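Local coordinates for protein Beta/alpha-amylase (Paenibacillus polymyxa, PDB 3VOC) that hydrolyses alpha-1,4-glucosidic linkages of starch through its family 14 beta-amylase domain, releasing successive maltose units from non-reducing chain ends, at residues Gln7-Lys16 with Val35-Tyr46. Sequence-based numbering, arbitrary orientation.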
# COMPACT_ATOMS: atom_id res chain seq x y z
N GLN A 7 11.71 13.91 -8.97
CA GLN A 7 12.98 13.19 -8.82
C GLN A 7 12.79 11.69 -9.00
O GLN A 7 11.69 11.18 -8.74
CB GLN A 7 13.59 13.44 -7.43
CG GLN A 7 13.97 14.88 -7.13
CD GLN A 7 15.10 15.40 -8.00
OE1 GLN A 7 15.88 14.64 -8.55
NE2 GLN A 7 15.18 16.73 -8.13
N ALA A 8 13.85 11.00 -9.42
CA ALA A 8 13.81 9.55 -9.58
C ALA A 8 14.49 8.88 -8.40
O ALA A 8 15.63 9.19 -8.07
CB ALA A 8 14.49 9.14 -10.88
N SER A 9 13.78 7.94 -7.78
CA SER A 9 14.31 7.16 -6.68
C SER A 9 14.34 5.69 -7.04
O SER A 9 13.79 5.28 -8.06
CB SER A 9 13.44 7.38 -5.45
OG SER A 9 13.53 8.74 -5.08
N VAL A 10 14.99 4.89 -6.19
CA VAL A 10 15.11 3.46 -6.43
C VAL A 10 14.88 2.75 -5.10
O VAL A 10 15.41 3.19 -4.05
CB VAL A 10 16.51 3.11 -6.99
CG1 VAL A 10 16.71 1.57 -7.08
CG2 VAL A 10 16.75 3.79 -8.39
N MET A 11 14.08 1.68 -5.14
CA MET A 11 13.80 0.89 -3.94
C MET A 11 15.01 0.02 -3.64
O MET A 11 15.59 -0.59 -4.53
CB MET A 11 12.54 0.03 -4.11
CG MET A 11 12.01 -0.57 -2.79
SD MET A 11 10.26 -1.07 -2.89
CE MET A 11 9.49 0.51 -3.15
N GLY A 12 15.38 -0.01 -2.36
CA GLY A 12 16.49 -0.84 -1.91
C GLY A 12 16.15 -2.32 -1.96
O GLY A 12 15.02 -2.71 -2.28
N PRO A 13 17.13 -3.17 -1.61
CA PRO A 13 16.93 -4.61 -1.74
C PRO A 13 15.92 -5.15 -0.73
O PRO A 13 15.68 -4.52 0.32
CB PRO A 13 18.33 -5.20 -1.50
CG PRO A 13 19.10 -4.17 -0.80
CD PRO A 13 18.40 -2.82 -0.94
N LEU A 14 15.34 -6.30 -1.04
CA LEU A 14 14.37 -6.91 -0.13
C LEU A 14 15.06 -7.55 1.07
O LEU A 14 14.71 -7.26 2.22
CB LEU A 14 13.50 -7.94 -0.88
CG LEU A 14 12.42 -8.63 -0.04
CD1 LEU A 14 11.38 -7.62 0.46
CD2 LEU A 14 11.73 -9.77 -0.85
N ALA A 15 16.04 -8.42 0.78
CA ALA A 15 16.84 -9.12 1.79
C ALA A 15 17.66 -8.17 2.67
O ALA A 15 18.20 -7.18 2.17
CB ALA A 15 17.78 -10.16 1.11
N LYS A 16 17.75 -8.48 3.96
CA LYS A 16 18.55 -7.68 4.89
C LYS A 16 19.96 -7.57 4.35
O LYS A 16 20.50 -8.54 3.81
CB LYS A 16 18.56 -8.33 6.27
CG LYS A 16 19.23 -7.48 7.33
CD LYS A 16 19.39 -8.30 8.61
CE LYS A 16 20.35 -7.64 9.58
NZ LYS A 16 20.70 -8.58 10.69
N VAL A 35 20.41 9.29 -9.71
CA VAL A 35 19.35 8.87 -8.78
C VAL A 35 19.33 9.81 -7.57
O VAL A 35 20.39 10.19 -7.08
CB VAL A 35 19.53 7.38 -8.35
CG1 VAL A 35 18.58 7.01 -7.21
CG2 VAL A 35 19.31 6.46 -9.55
N TYR A 36 18.13 10.20 -7.15
CA TYR A 36 17.92 11.16 -6.07
C TYR A 36 17.91 10.53 -4.69
O TYR A 36 18.61 11.00 -3.77
CB TYR A 36 16.60 11.91 -6.29
CG TYR A 36 16.25 12.93 -5.23
CD1 TYR A 36 16.99 14.12 -5.08
CD2 TYR A 36 15.15 12.72 -4.39
CE1 TYR A 36 16.64 15.07 -4.09
CE2 TYR A 36 14.79 13.65 -3.42
CZ TYR A 36 15.53 14.82 -3.28
OH TYR A 36 15.13 15.70 -2.31
N ALA A 37 17.08 9.49 -4.54
CA ALA A 37 16.88 8.86 -3.24
C ALA A 37 16.77 7.35 -3.31
O ALA A 37 16.52 6.78 -4.38
CB ALA A 37 15.65 9.43 -2.55
N ILE A 38 16.99 6.71 -2.17
CA ILE A 38 16.71 5.29 -1.99
C ILE A 38 15.47 5.16 -1.12
O ILE A 38 15.40 5.77 -0.04
CB ILE A 38 17.89 4.55 -1.32
CG1 ILE A 38 19.20 4.71 -2.13
CG2 ILE A 38 17.52 3.06 -1.04
CD1 ILE A 38 19.15 4.10 -3.56
N THR A 39 14.47 4.41 -1.59
CA THR A 39 13.29 4.08 -0.76
C THR A 39 13.49 2.72 -0.06
O THR A 39 14.07 1.79 -0.64
CB THR A 39 11.94 4.12 -1.52
OG1 THR A 39 11.83 2.94 -2.33
CG2 THR A 39 11.83 5.37 -2.42
N THR A 40 13.01 2.61 1.17
CA THR A 40 13.41 1.50 2.03
C THR A 40 12.26 1.05 2.92
O THR A 40 11.74 1.84 3.70
CB THR A 40 14.57 1.92 2.96
OG1 THR A 40 15.68 2.39 2.18
CG2 THR A 40 15.02 0.74 3.87
N ASP A 41 11.87 -0.22 2.80
CA ASP A 41 11.01 -0.82 3.82
C ASP A 41 11.73 -0.82 5.17
O ASP A 41 12.78 -1.45 5.32
CB ASP A 41 10.63 -2.25 3.46
CG ASP A 41 9.43 -2.32 2.53
OD1 ASP A 41 8.40 -1.68 2.81
OD2 ASP A 41 9.53 -3.02 1.52
N VAL A 42 11.17 -0.07 6.11
CA VAL A 42 11.66 -0.06 7.51
C VAL A 42 10.72 -1.00 8.24
O VAL A 42 9.62 -0.61 8.68
CB VAL A 42 11.72 1.37 8.09
CG1 VAL A 42 12.28 1.39 9.52
CG2 VAL A 42 12.58 2.28 7.18
N TRP A 43 11.13 -2.27 8.32
CA TRP A 43 10.23 -3.34 8.79
C TRP A 43 9.90 -3.23 10.29
O TRP A 43 10.79 -3.23 11.13
CB TRP A 43 10.84 -4.72 8.50
CG TRP A 43 10.96 -5.02 7.04
CD1 TRP A 43 12.09 -5.03 6.29
CD2 TRP A 43 9.88 -5.31 6.14
NE1 TRP A 43 11.79 -5.32 4.98
CE2 TRP A 43 10.43 -5.49 4.86
CE3 TRP A 43 8.48 -5.42 6.30
CZ2 TRP A 43 9.66 -5.79 3.73
CZ3 TRP A 43 7.70 -5.73 5.17
CH2 TRP A 43 8.30 -5.91 3.90
N TRP A 44 8.61 -3.17 10.61
CA TRP A 44 8.20 -3.20 12.01
C TRP A 44 8.84 -4.36 12.77
O TRP A 44 9.31 -4.20 13.92
CB TRP A 44 6.67 -3.26 12.11
CG TRP A 44 6.13 -2.81 13.45
CD1 TRP A 44 6.84 -2.23 14.50
CD2 TRP A 44 4.76 -2.86 13.88
NE1 TRP A 44 5.99 -1.94 15.53
CE2 TRP A 44 4.71 -2.32 15.18
CE3 TRP A 44 3.57 -3.32 13.28
CZ2 TRP A 44 3.52 -2.22 15.90
CZ3 TRP A 44 2.39 -3.21 13.98
CH2 TRP A 44 2.37 -2.67 15.29
N GLY A 45 8.87 -5.53 12.12
CA GLY A 45 9.41 -6.77 12.69
C GLY A 45 10.89 -6.68 13.02
O GLY A 45 11.37 -7.43 13.86
N TYR A 46 11.60 -5.76 12.36
CA TYR A 46 13.02 -5.52 12.62
C TYR A 46 13.25 -4.56 13.78
O TYR A 46 14.29 -4.63 14.44
CB TYR A 46 13.71 -4.90 11.40
CG TYR A 46 14.15 -5.85 10.31
CD1 TYR A 46 13.67 -7.15 10.25
CD2 TYR A 46 15.01 -5.41 9.29
CE1 TYR A 46 14.06 -8.03 9.21
CE2 TYR A 46 15.41 -6.27 8.26
CZ TYR A 46 14.93 -7.57 8.22
OH TYR A 46 15.30 -8.42 7.21
O HOH W 1 13.32 -5.09 2.66
O HOH W 2 15.09 -6.69 4.86
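Gln7 lays its side chain across the Tyr36 ring, with CG 3.6 Å from the ring centroid and 14° off the normal, a CH-pi contact over one face. A bend at chi2 keeps the Gln7 chain close to the ring, the amide plane tilted 30° from it, while NE2 is hydrogen-bonded to the backbone O of Lys415. An alanine at Tyr36 removes the ring face, and the Gln7 methylenes would probably be freer to turn, although NE2 keeps its bond to Lys415 O.

Four backbone bonds then join strand 7-11 and its flanks to strand 37-43 in parallel register: Tyr36 N to Ala8 O, Val10 N to Ala37 O, Thr39 N to Val10 O and Gly12 N to Thr39 O. These are the first two strands of the closed eight-stranded TIM barrel, linked by the beta-alpha-beta crossover through helix 20-32. On the side facing that helix, Val10 CG2 meets Val35 CG1 at 3.9 Å and Ile38 joins the packing. On the other, chi1 of Thr39 (76°) turns OG1 toward Met11 CA, 3.3 Å away.

Beyond the strands the polar links run through water. One water bridges Leu14 O (2.6 Å) to Trp43 NE1 (2.8 Å), lying in the ring plane. A second bridges Leu14 O (2.7 Å) to Tyr46 OH (2.9 Å). Leu14 CD1 also reaches the Trp43 edge.

The contact thus passes from a backbone-bonded strand pair, where Thr39 OG1 is buried without a partner, to a water-bridged end beside Asp41, which probably binds substrate.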